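Local coordinates for protein transcriptional regulator (NtrC family) (Aquifex aeolicus, PDB 3DZD) that probably activates sigma54-dependent transcription as an NtrC-family response regulator with an AAA+ ATPase domain, seen here in an inactive, ADP-bound state, at residues A[353-356]-A[357-361]; A[312-315]-A[316-320]; A[105-108]-A[109-112]; A[97-100]-A[101-105]. All coordinates share one frame; numbering follows the deposited sequence.

Contact 1 of 4, residues A[353-356]-A[357-361]; sequences LIER and AVILC
R356 and L360 meet one turn apart at the C-terminal end of helix 346-359, in the AAA+ lid domain. The methyl CD1 of L360 sits over one face of the R356 guanidinium, above the centre of the flat group. L360 CD1 lies 3.6 Å from R356 CZ. R356 leaves the helix with CG anti to the backbone N. A bend about CB-CG (chi2 90°) then turns the guanidinium along the helix toward L360. L360 is the first residue to leave helical backbone angles, yet L360 N still bonds R356 O at 3.2 Å.

I359 slants across E355 one turn on, its CD1 4.1 Å from E355 CG. Beyond CG the E355 chain is extended, and its carboxylate finds partners elsewhere. OE2 is hydrogen-bonded to Y323 OH, and OE1 to N352 ND2 of the second subunit. Both oxygens of this buried acid are thus satisfied, one of them across the subunit interface.

I354 and V358 form a looser pair, with their CG2 methyls 4.4 Å apart. They look onto helix 307-322, where I354 packs on F315 and V358 on L316 and F319. Past the helix end, C361 is joined to C327 by a disulfide. Near the end of the helix V358 N has two acceptors: it bonds I354 O at 3.1 Å and, weakly, E355 O at 3.3 Å.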
loop_
_atom_site.group_PDB
_atom_site.type_symbol
_atom_site.label_atom_id
_atom_site.label_comp_id
_atom_site.label_asym_id
_atom_site.label_seq_id
_atom_site.Cartn_x
_atom_site.Cartn_y
_atom_site.Cartn_z
ATOM N N LEU A 353 14.951 16.380 18.255
ATOM C CA LEU A 353 16.021 16.631 19.210
ATOM C C LEU A 353 16.684 15.332 19.687
ATOM O O LEU A 353 17.882 15.299 19.940
ATOM C CB LEU A 353 15.515 17.454 20.404
ATOM C CG LEU A 353 16.535 17.615 21.529
ATOM C CD1 LEU A 353 16.662 19.060 21.973
ATOM C CD2 LEU A 353 16.193 16.731 22.715
ATOM N N ILE A 354 15.903 14.265 19.807
ATOM C CA ILE A 354 16.424 12.992 20.294
ATOM C C ILE A 354 17.140 12.283 19.161
ATOM O O ILE A 354 18.104 11.553 19.387
ATOM C CB ILE A 354 15.302 12.063 20.811
ATOM C CG1 ILE A 354 14.629 12.654 22.053
ATOM C CG2 ILE A 354 15.850 10.690 21.143
ATOM C CD1 ILE A 354 15.555 12.804 23.241
ATOM N N GLU A 355 16.662 12.499 17.940
ATOM C CA GLU A 355 17.241 11.827 16.790
ATOM C C GLU A 355 18.621 12.406 16.572
ATOM O O GLU A 355 19.560 11.703 16.190
ATOM C CB GLU A 355 16.397 12.038 15.539
ATOM C CG GLU A 355 16.880 11.196 14.371
ATOM C CD GLU A 355 16.418 11.709 13.020
ATOM O OE1 GLU A 355 15.889 12.831 12.947
ATOM O OE2 GLU A 355 16.596 10.987 12.018
ATOM N N ARG A 356 18.715 13.704 16.824
ATOM C CA ARG A 356 19.969 14.419 16.733
ATOM C C ARG A 356 20.943 13.816 17.735
ATOM O O ARG A 356 22.048 13.424 17.383
ATOM C CB ARG A 356 19.735 15.895 17.034
ATOM C CG ARG A 356 20.988 16.701 17.256
ATOM C CD ARG A 356 21.516 17.284 15.965
ATOM N NE ARG A 356 22.583 18.247 16.245
ATOM C CZ ARG A 356 23.568 18.550 15.406
ATOM N NH1 ARG A 356 23.646 17.966 14.214
ATOM N NH2 ARG A 356 24.484 19.436 15.770
ATOM N N ALA A 357 20.506 13.726 18.985
ATOM C CA ALA A 357 21.325 13.161 20.046
ATOM C C ALA A 357 21.946 11.818 19.653
ATOM O O ALA A 357 23.109 11.571 19.935
ATOM C CB ALA A 357 20.499 13.011 21.310
ATOM N N VAL A 358 21.156 10.967 19.005
ATOM C CA VAL A 358 21.567 9.619 18.646
ATOM C C VAL A 358 22.539 9.619 17.469
ATOM O O VAL A 358 23.463 8.805 17.409
ATOM C CB VAL A 358 20.343 8.749 18.286
ATOM C CG1 VAL A 358 20.781 7.359 17.832
ATOM C CG2 VAL A 358 19.394 8.647 19.475
ATOM N N ILE A 359 22.313 10.531 16.530
ATOM C CA ILE A 359 23.179 10.675 15.367
ATOM C C ILE A 359 24.616 11.031 15.779
ATOM O O ILE A 359 25.578 10.567 15.175
ATOM C CB ILE A 359 22.593 11.704 14.367
ATOM C CG1 ILE A 359 21.477 11.047 13.543
ATOM C CG2 ILE A 359 23.680 12.256 13.465
ATOM C CD1 ILE A 359 20.566 12.022 12.795
ATOM N N LEU A 360 24.742 11.832 16.832
ATOM C CA LEU A 360 26.032 12.192 17.409
ATOM C C LEU A 360 26.324 11.366 18.658
ATOM O O LEU A 360 26.917 11.867 19.609
ATOM C CB LEU A 360 25.994 13.665 17.831
ATOM C CG LEU A 360 25.275 14.610 16.863
ATOM C CD1 LEU A 360 25.266 16.066 17.381
ATOM C CD2 LEU A 360 25.909 14.517 15.470
ATOM N N CYS A 361 25.912 10.109 18.667
ATOM C CA CYS A 361 25.835 9.363 19.919
ATOM C C CYS A 361 27.158 9.005 20.596
ATOM O O CYS A 361 28.232 9.136 20.013
ATOM C CB CYS A 361 25.025 8.089 19.713
ATOM S SG CYS A 361 24.389 7.422 21.245
#

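Contact 2 of 4, residues A[312-315]-A[316-320]; sequences AEYF and LKKFA. With ADP (adenosine-5'-diphosphate), chain C.
The amine of K318 ends at the edge of the F315 ring, near the ring plane and not over a face. K318 NZ is 4.4 Å from F315 CD1. The K318 chain first runs out with CG anti to the backbone N (chi1 165°). Bends at chi3 and chi4 then bring NZ round to the ring. On the way K318 CD passes 4.4 Å from Y314 OH.

Y314 covers part of the F315 ring. It turns an edge to it, with Y314 CD2 above one face and offset toward the rim. The two rings together meet the nucleotide: F315 CZ is 3.9 Å from ADP N3, and Y314 CE2 is 3.9 Å from ADP C2. Both approach obliquely.

These residues lie on helix 307-322 of the AAA+ lid domain, so the lid supplies one wall of the ADP pocket. K351 of helix 346-359, which packs on F315, is hydrogen-bonded to the nucleotide through NZ.

One turn on, F319 comes up beside F315. F319 CE2 is 4.0 Å from F315 CB, and F319 CD2 is 3.1 Å from F315 O. F315 O also accepts the backbone F319 N at 2.9 Å. On another side of the helix K317 folds back, and its CD lies 3.1 Å from E313 O. K317 NZ makes a weak hydrogen bond to F328 O.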
loop_
_atom_site.group_PDB
_atom_site.type_symbol
_atom_site.label_atom_id
_atom_site.label_comp_id
_atom_site.label_asym_id
_atom_site.label_seq_id
_atom_site.Cartn_x
_atom_site.Cartn_y
_atom_site.Cartn_z
ATOM N N ALA A 312 10.700 10.464 25.031
ATOM C CA ALA A 312 12.141 10.525 24.827
ATOM C C ALA A 312 12.739 9.123 24.797
ATOM O O ALA A 312 13.575 8.808 23.948
ATOM C CB ALA A 312 12.809 11.368 25.919
ATOM N N GLU A 313 12.315 8.290 25.739
ATOM C CA GLU A 313 12.826 6.936 25.838
ATOM C C GLU A 313 12.386 6.125 24.627
ATOM O O GLU A 313 13.134 5.295 24.119
ATOM C CB GLU A 313 12.346 6.285 27.137
ATOM C CG GLU A 313 12.998 6.881 28.378
ATOM C CD GLU A 313 12.346 6.431 29.672
ATOM O OE1 GLU A 313 11.159 6.035 29.648
ATOM O OE2 GLU A 313 13.027 6.483 30.720
ATOM N N TYR A 314 11.173 6.389 24.159
ATOM C CA TYR A 314 10.630 5.695 23.002
ATOM C C TYR A 314 11.422 6.060 21.744
ATOM O O TYR A 314 11.711 5.197 20.904
ATOM C CB TYR A 314 9.144 6.030 22.845
ATOM C CG TYR A 314 8.535 5.722 21.487
ATOM C CD1 TYR A 314 8.019 4.465 21.194
ATOM C CD2 TYR A 314 8.445 6.704 20.516
ATOM C CE1 TYR A 314 7.457 4.191 19.959
ATOM C CE2 TYR A 314 7.886 6.443 19.286
ATOM C CZ TYR A 314 7.397 5.190 19.012
ATOM O OH TYR A 314 6.838 4.959 17.779
ATOM N N PHE A 315 11.775 7.337 21.612
ATOM C CA PHE A 315 12.520 7.783 20.437
ATOM C C PHE A 315 13.986 7.354 20.526
ATOM O O PHE A 315 14.578 6.923 19.541
ATOM C CB PHE A 315 12.393 9.305 20.239
ATOM C CG PHE A 315 11.018 9.751 19.799
ATOM C CD1 PHE A 315 10.416 9.193 18.673
ATOM C CD2 PHE A 315 10.320 10.719 20.512
ATOM C CE1 PHE A 315 9.141 9.588 18.272
ATOM C CE2 PHE A 315 9.058 11.132 20.110
ATOM C CZ PHE A 315 8.461 10.564 18.996
ATOM N N LEU A 316 14.561 7.473 21.716
ATOM C CA LEU A 316 15.947 7.088 21.942
ATOM C C LEU A 316 16.167 5.620 21.586
ATOM O O LEU A 316 17.174 5.274 20.979
ATOM C CB LEU A 316 16.334 7.338 23.398
ATOM C CG LEU A 316 17.760 6.955 23.791
ATOM C CD1 LEU A 316 18.767 7.863 23.096
ATOM C CD2 LEU A 316 17.931 7.010 25.305
ATOM N N LYS A 317 15.225 4.759 21.962
ATOM C CA LYS A 317 15.332 3.346 21.632
ATOM C C LYS A 317 15.178 3.128 20.142
ATOM O O LYS A 317 15.994 2.461 19.516
ATOM C CB LYS A 317 14.288 2.518 22.377
ATOM C CG LYS A 317 14.766 1.968 23.705
ATOM C CD LYS A 317 15.266 3.083 24.612
ATOM C CE LYS A 317 15.388 2.613 26.050
ATOM N NZ LYS A 317 16.298 1.438 26.158
ATOM N N LYS A 318 14.123 3.694 19.575
ATOM C CA LYS A 318 13.814 3.480 18.174
ATOM C C LYS A 318 14.961 3.894 17.252
ATOM O O LYS A 318 15.246 3.214 16.260
ATOM C CB LYS A 318 12.527 4.214 17.804
ATOM C CG LYS A 318 12.293 4.358 16.320
ATOM C CD LYS A 318 10.824 4.639 16.036
ATOM C CE LYS A 318 10.689 5.605 14.875
ATOM N NZ LYS A 318 11.516 6.821 15.140
ATOM N N PHE A 319 15.618 5.001 17.585
ATOM C CA PHE A 319 16.701 5.513 16.758
ATOM C C PHE A 319 18.015 4.781 17.020
ATOM O O PHE A 319 18.689 4.372 16.077
ATOM C CB PHE A 319 16.871 7.027 16.935
ATOM C CG PHE A 319 15.723 7.824 16.399
ATOM C CD1 PHE A 319 15.202 7.549 15.144
ATOM C CD2 PHE A 319 15.149 8.843 17.154
ATOM C CE1 PHE A 319 14.131 8.276 14.644
ATOM C CE2 PHE A 319 14.088 9.577 16.664
ATOM C CZ PHE A 319 13.574 9.293 15.415
ATOM N N ALA A 320 18.369 4.613 18.293
ATOM C CA ALA A 320 19.583 3.890 18.662
ATOM C C ALA A 320 19.614 2.495 18.034
ATOM O O ALA A 320 20.662 2.017 17.594
ATOM C CB ALA A 320 19.719 3.799 20.181
HETATM P PB ADP C . 0.861 16.939 13.984
HETATM O O1B ADP C . 0.167 15.909 13.115
HETATM O O2B ADP C . 1.270 18.201 13.256
HETATM O O3B ADP C . 0.147 17.248 15.265
HETATM P PA ADP C . 2.915 14.890 14.004
HETATM O O1A ADP C . 2.288 13.731 14.728
HETATM O O2A ADP C . 2.927 14.843 12.490
HETATM O O3A ADP C . 2.235 16.265 14.529
HETATM O "O5'" ADP C . 4.440 15.036 14.497
HETATM C "C5'" ADP C . 4.929 14.265 15.586
HETATM C "C4'" ADP C . 6.032 13.315 15.164
HETATM O "O4'" ADP C . 6.304 12.505 16.301
HETATM C "C3'" ADP C . 5.525 12.335 14.126
HETATM O "O3'" ADP C . 6.649 11.730 13.479
HETATM C "C2'" ADP C . 4.844 11.241 14.904
HETATM O "O2'" ADP C . 5.190 10.010 14.265
HETATM C "C1'" ADP C . 5.530 11.296 16.253
HETATM N N9 ADP C . 4.556 11.324 17.364
HETATM C C8 ADP C . 3.731 12.347 17.656
HETATM N N7 ADP C . 2.985 12.086 18.747
HETATM C C5 ADP C . 3.335 10.862 19.177
HETATM C C6 ADP C . 2.916 9.977 20.285
HETATM N N6 ADP C . 1.960 10.372 21.167
HETATM N N1 ADP C . 3.525 8.781 20.389
HETATM C C2 ADP C . 4.477 8.399 19.517
HETATM N N3 ADP C . 4.902 9.145 18.482
HETATM C C4 ADP C . 4.375 10.365 18.268
#

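Contact 3 of 4, residues A[105-108]-A[109-112]; sequences VERF and LLTI
R107 curls back along helix 105-119 to grip T111. Its CB leads away from residues 109-112, and its CG packs on L99. Bends at chi2 and chi3 (-92°) then swing the head group back over the next turn. NE comes to 3.0 Å from T111 OG1. Beyond CZ the group divides. NH2 donates to T111 OG1 at 2.8 Å. That bond is bent, with an N-H...O angle of 131°, and OG1 sits at the edge, tilted 27° from the guanidinium plane. NH2 also lies 3.4 Å from L110 CG. NH1 is 3.8 Å from L110 CD2 and makes a salt bridge to E97 OE2 of the second subunit.

T111 OG1 passes the link on and donates to R107 O at 3.0 Å, while T111 N donates to the same oxygen from the opposite face of the carbonyl. R107 is therefore tied to T111 by backbone and side chain.

On another side of the helix, F108 offers a ring face to I112. I112 CG1 stands 3.8 Å from the ring centroid in a CH-pi contact. V105 CG1 and L109 CD1 meet at 4.0 Å, the side chains running alongside each other.

Helix 105-119 follows the last strand of the receiver sheet and packs against it. F108 fits against L16, I19 and L20 of helix 10-22. T111 rests on strand 97-100, and T111 and I112 both reach I76 of strand 74-79.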
loop_
_atom_site.group_PDB
_atom_site.type_symbol
_atom_site.label_atom_id
_atom_site.label_comp_id
_atom_site.label_asym_id
_atom_site.label_seq_id
_atom_site.Cartn_x
_atom_site.Cartn_y
_atom_site.Cartn_z
ATOM N N VAL A 105 -11.921 -23.702 -23.162
ATOM C CA VAL A 105 -10.526 -23.451 -22.836
ATOM C C VAL A 105 -10.396 -21.999 -22.398
ATOM O O VAL A 105 -9.793 -21.679 -21.366
ATOM C CB VAL A 105 -9.640 -23.674 -24.089
ATOM C CG1 VAL A 105 -8.177 -23.343 -23.799
ATOM C CG2 VAL A 105 -9.786 -25.098 -24.612
ATOM N N GLU A 106 -10.980 -21.123 -23.205
ATOM C CA GLU A 106 -10.995 -19.694 -22.949
ATOM C C GLU A 106 -11.544 -19.372 -21.553
ATOM O O GLU A 106 -10.957 -18.589 -20.818
ATOM C CB GLU A 106 -11.823 -18.994 -24.033
ATOM C CG GLU A 106 -11.266 -19.132 -25.459
ATOM C CD GLU A 106 -11.444 -20.530 -26.072
ATOM O OE1 GLU A 106 -12.503 -21.165 -25.856
ATOM O OE2 GLU A 106 -10.523 -20.986 -26.789
ATOM N N ARG A 107 -12.670 -19.982 -21.196
ATOM C CA ARG A 107 -13.320 -19.728 -19.916
ATOM C C ARG A 107 -12.444 -20.223 -18.783
ATOM O O ARG A 107 -12.292 -19.552 -17.765
ATOM C CB ARG A 107 -14.681 -20.428 -19.869
ATOM C CG ARG A 107 -15.366 -20.399 -18.515
ATOM C CD ARG A 107 -15.729 -18.980 -18.095
ATOM N NE ARG A 107 -14.679 -18.344 -17.301
ATOM C CZ ARG A 107 -14.676 -17.063 -16.931
ATOM N NH1 ARG A 107 -15.663 -16.247 -17.295
ATOM N NH2 ARG A 107 -13.670 -16.593 -16.204
ATOM N N PHE A 108 -11.866 -21.406 -18.965
ATOM C CA PHE A 108 -10.923 -21.946 -17.994
ATOM C C PHE A 108 -9.745 -21.003 -17.744
ATOM O O PHE A 108 -9.488 -20.602 -16.612
ATOM C CB PHE A 108 -10.398 -23.309 -18.450
ATOM C CG PHE A 108 -9.315 -23.857 -17.572
ATOM C CD1 PHE A 108 -9.586 -24.218 -16.260
ATOM C CD2 PHE A 108 -8.017 -24.003 -18.054
ATOM C CE1 PHE A 108 -8.585 -24.720 -15.440
ATOM C CE2 PHE A 108 -7.007 -24.507 -17.243
ATOM C CZ PHE A 108 -7.291 -24.863 -15.932
ATOM N N LEU A 109 -9.033 -20.655 -18.811
ATOM C CA LEU A 109 -7.842 -19.814 -18.706
ATOM C C LEU A 109 -8.130 -18.453 -18.092
ATOM O O LEU A 109 -7.324 -17.936 -17.323
ATOM C CB LEU A 109 -7.188 -19.642 -20.076
ATOM C CG LEU A 109 -6.467 -20.898 -20.558
ATOM C CD1 LEU A 109 -5.841 -20.667 -21.928
ATOM C CD2 LEU A 109 -5.421 -21.300 -19.542
ATOM N N LEU A 110 -9.282 -17.876 -18.429
ATOM C CA LEU A 110 -9.669 -16.588 -17.866
ATOM C C LEU A 110 -9.878 -16.686 -16.357
ATOM O O LEU A 110 -9.465 -15.799 -15.596
ATOM C CB LEU A 110 -10.929 -16.044 -18.541
ATOM C CG LEU A 110 -11.393 -14.716 -17.933
ATOM C CD1 LEU A 110 -10.290 -13.667 -18.047
ATOM C CD2 LEU A 110 -12.692 -14.221 -18.559
ATOM N N THR A 111 -10.525 -17.764 -15.924
ATOM C CA THR A 111 -10.743 -17.989 -14.498
ATOM C C THR A 111 -9.424 -18.202 -13.741
ATOM O O THR A 111 -9.257 -17.705 -12.635
ATOM C CB THR A 111 -11.674 -19.186 -14.261
ATOM O OG1 THR A 111 -12.918 -18.939 -14.915
ATOM C CG2 THR A 111 -11.928 -19.392 -12.790
ATOM N N ILE A 112 -8.504 -18.951 -14.343
ATOM C CA ILE A 112 -7.183 -19.153 -13.770
ATOM C C ILE A 112 -6.466 -17.820 -13.591
ATOM O O ILE A 112 -5.901 -17.537 -12.536
ATOM C CB ILE A 112 -6.317 -20.064 -14.657
ATOM C CG1 ILE A 112 -6.889 -21.478 -14.679
ATOM C CG2 ILE A 112 -4.863 -20.069 -14.162
ATOM C CD1 ILE A 112 -6.619 -22.264 -13.414
#

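Contact 4 of 4, residues A[97-100]-A[101-105]; sequences EFLE and KPFSV
This is the end of the last strand of a CheY-like receiver domain, where strand 97-100 runs into the loop that leads to helix 105-119. The strand lies at one border of the parallel five-stranded sheet, beside strand 74-79. The Lys-Pro pair with a cis peptide, here K101-P102, is a hallmark of receiver domains.

L99 and F103 make the main contact between strand and loop. L99 CD1 stands over the centre of the F103 ring, 4.2 Å from its centroid and 10° off the normal, in a CH-pi contact. L99 CB adds a contact of 3.8 Å to F103 CD2. The ring is set by a chi1 of 54°, which puts CG between the backbone N and the carbonyl carbon. The edge of the ring then faces the strand end, with F103 CD2 3.6 Å from E100 O. At the edge across the ring from CD2, F103 CE1 packs on F108 CB of the helix.

E100 is extended, and its CG touches K101 O at 3.2 Å. Its OE2 accepts a hydrogen bond from G82 N. K101 bends twice near its end, and its NZ makes a salt bridge to D51 OD2. In this family such an aspartate at the end of the third strand is usually the phosphorylation site, so K101 probably lines that site. S104 caps the start of the helix through a weak bond from R107 N. At the other end of the strand, E97 OE2 accepts F98 N at 2.9 Å, from above the carboxylate plane.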
loop_
_atom_site.group_PDB
_atom_site.type_symbol
_atom_site.label_atom_id
_atom_site.label_comp_id
_atom_site.label_asym_id
_atom_site.label_seq_id
_atom_site.Cartn_x
_atom_site.Cartn_y
_atom_site.Cartn_z
ATOM N N GLU A 97 -13.813 -19.195 -6.843
ATOM C CA GLU A 97 -14.551 -19.256 -8.101
ATOM C C GLU A 97 -15.051 -20.652 -8.383
ATOM O O GLU A 97 -14.671 -21.610 -7.718
ATOM C CB GLU A 97 -13.675 -18.785 -9.264
ATOM C CG GLU A 97 -13.968 -17.365 -9.724
ATOM C CD GLU A 97 -15.380 -17.222 -10.273
ATOM O OE1 GLU A 97 -15.941 -16.104 -10.228
ATOM O OE2 GLU A 97 -15.926 -18.233 -10.747
ATOM N N PHE A 98 -15.911 -20.771 -9.376
ATOM C CA PHE A 98 -16.374 -22.081 -9.767
ATOM C C PHE A 98 -16.637 -22.101 -11.255
ATOM O O PHE A 98 -16.963 -21.073 -11.850
ATOM C CB PHE A 98 -17.632 -22.460 -8.993
ATOM C CG PHE A 98 -18.879 -21.804 -9.501
ATOM C CD1 PHE A 98 -19.682 -22.444 -10.426
ATOM C CD2 PHE A 98 -19.256 -20.555 -9.044
ATOM C CE1 PHE A 98 -20.838 -21.850 -10.885
ATOM C CE2 PHE A 98 -20.403 -19.955 -9.503
ATOM C CZ PHE A 98 -21.197 -20.603 -10.423
ATOM N N LEU A 99 -16.471 -23.280 -11.844
ATOM C CA LEU A 99 -16.727 -23.497 -13.254
ATOM C C LEU A 99 -17.745 -24.626 -13.427
ATOM O O LEU A 99 -17.606 -25.692 -12.831
ATOM C CB LEU A 99 -15.427 -23.874 -13.967
ATOM C CG LEU A 99 -14.358 -22.797 -14.142
ATOM C CD1 LEU A 99 -13.010 -23.442 -14.378
ATOM C CD2 LEU A 99 -14.721 -21.864 -15.286
ATOM N N GLU A 100 -18.770 -24.389 -14.237
ATOM C CA GLU A 100 -19.743 -25.430 -14.552
ATOM C C GLU A 100 -19.340 -26.177 -15.812
ATOM O O GLU A 100 -19.140 -25.571 -16.861
ATOM C CB GLU A 100 -21.136 -24.829 -14.738
ATOM C CG GLU A 100 -22.177 -25.820 -15.254
ATOM C CD GLU A 100 -23.567 -25.210 -15.373
ATOM O OE1 GLU A 100 -23.690 -23.964 -15.348
ATOM O OE2 GLU A 100 -24.540 -25.982 -15.491
ATOM N N LYS A 101 -19.202 -27.492 -15.704
ATOM C CA LYS A 101 -19.033 -28.329 -16.880
ATOM C C LYS A 101 -20.313 -28.246 -17.704
ATOM O O LYS A 101 -21.404 -28.226 -17.146
ATOM C CB LYS A 101 -18.756 -29.778 -16.479
ATOM C CG LYS A 101 -17.390 -29.998 -15.873
ATOM C CD LYS A 101 -16.979 -31.458 -15.963
ATOM C CE LYS A 101 -17.413 -32.258 -14.745
ATOM N NZ LYS A 101 -16.394 -32.224 -13.654
ATOM N N PRO A 102 -20.181 -28.151 -19.034
ATOM C CA PRO A 102 -18.887 -28.056 -19.702
ATOM C C PRO A 102 -18.461 -26.597 -19.802
ATOM O O PRO A 102 -19.301 -25.694 -19.735
ATOM C CB PRO A 102 -19.177 -28.599 -21.108
ATOM C CG PRO A 102 -20.696 -28.808 -21.174
ATOM C CD PRO A 102 -21.284 -28.097 -20.001
ATOM N N PHE A 103 -17.163 -26.371 -19.956
ATOM C CA PHE A 103 -16.650 -25.028 -20.132
ATOM C C PHE A 103 -15.505 -25.034 -21.134
ATOM O O PHE A 103 -14.799 -26.029 -21.286
ATOM C CB PHE A 103 -16.189 -24.460 -18.788
ATOM C CG PHE A 103 -15.205 -25.329 -18.072
ATOM C CD1 PHE A 103 -13.865 -25.319 -18.428
ATOM C CD2 PHE A 103 -15.617 -26.161 -17.040
ATOM C CE1 PHE A 103 -12.956 -26.127 -17.768
ATOM C CE2 PHE A 103 -14.717 -26.966 -16.376
ATOM C CZ PHE A 103 -13.385 -26.953 -16.740
ATOM N N SER A 104 -15.325 -23.914 -21.820
ATOM C CA SER A 104 -14.319 -23.814 -22.863
ATOM C C SER A 104 -12.920 -23.565 -22.293
ATOM O O SER A 104 -12.756 -23.264 -21.105
ATOM C CB SER A 104 -14.693 -22.689 -23.826
ATOM O OG SER A 104 -14.918 -21.483 -23.115
ATOM N N VAL A 105 -11.921 -23.702 -23.162
ATOM C CA VAL A 105 -10.526 -23.451 -22.836
ATOM C C VAL A 105 -10.396 -21.999 -22.398
ATOM O O VAL A 105 -9.793 -21.679 -21.366
ATOM C CB VAL A 105 -9.640 -23.674 -24.089
ATOM C CG1 VAL A 105 -8.177 -23.343 -23.799
ATOM C CG2 VAL A 105 -9.786 -25.098 -24.612
#

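The four contacts fall into two pairs on opposite sides of the chain's centre. Contact 4 comes first and runs directly into contact 3, sharing V105. Their centres are about 8 Å apart, and strand 97-100 packs on helix 105-119 of the receiver domain. Contact 2 on helix 307-322 and contact 1 on helix 346-359 follow much later. Their centres are about 9 Å apart, where two lid helices pack together. The pairs are far apart: the centres of contacts 1 and 3 are separated by about 58 Å. Contacts 1, 3 and 4 all touch the second subunit, so the dimer is joined at both receiver and lid. Contact 2 meets ADP instead.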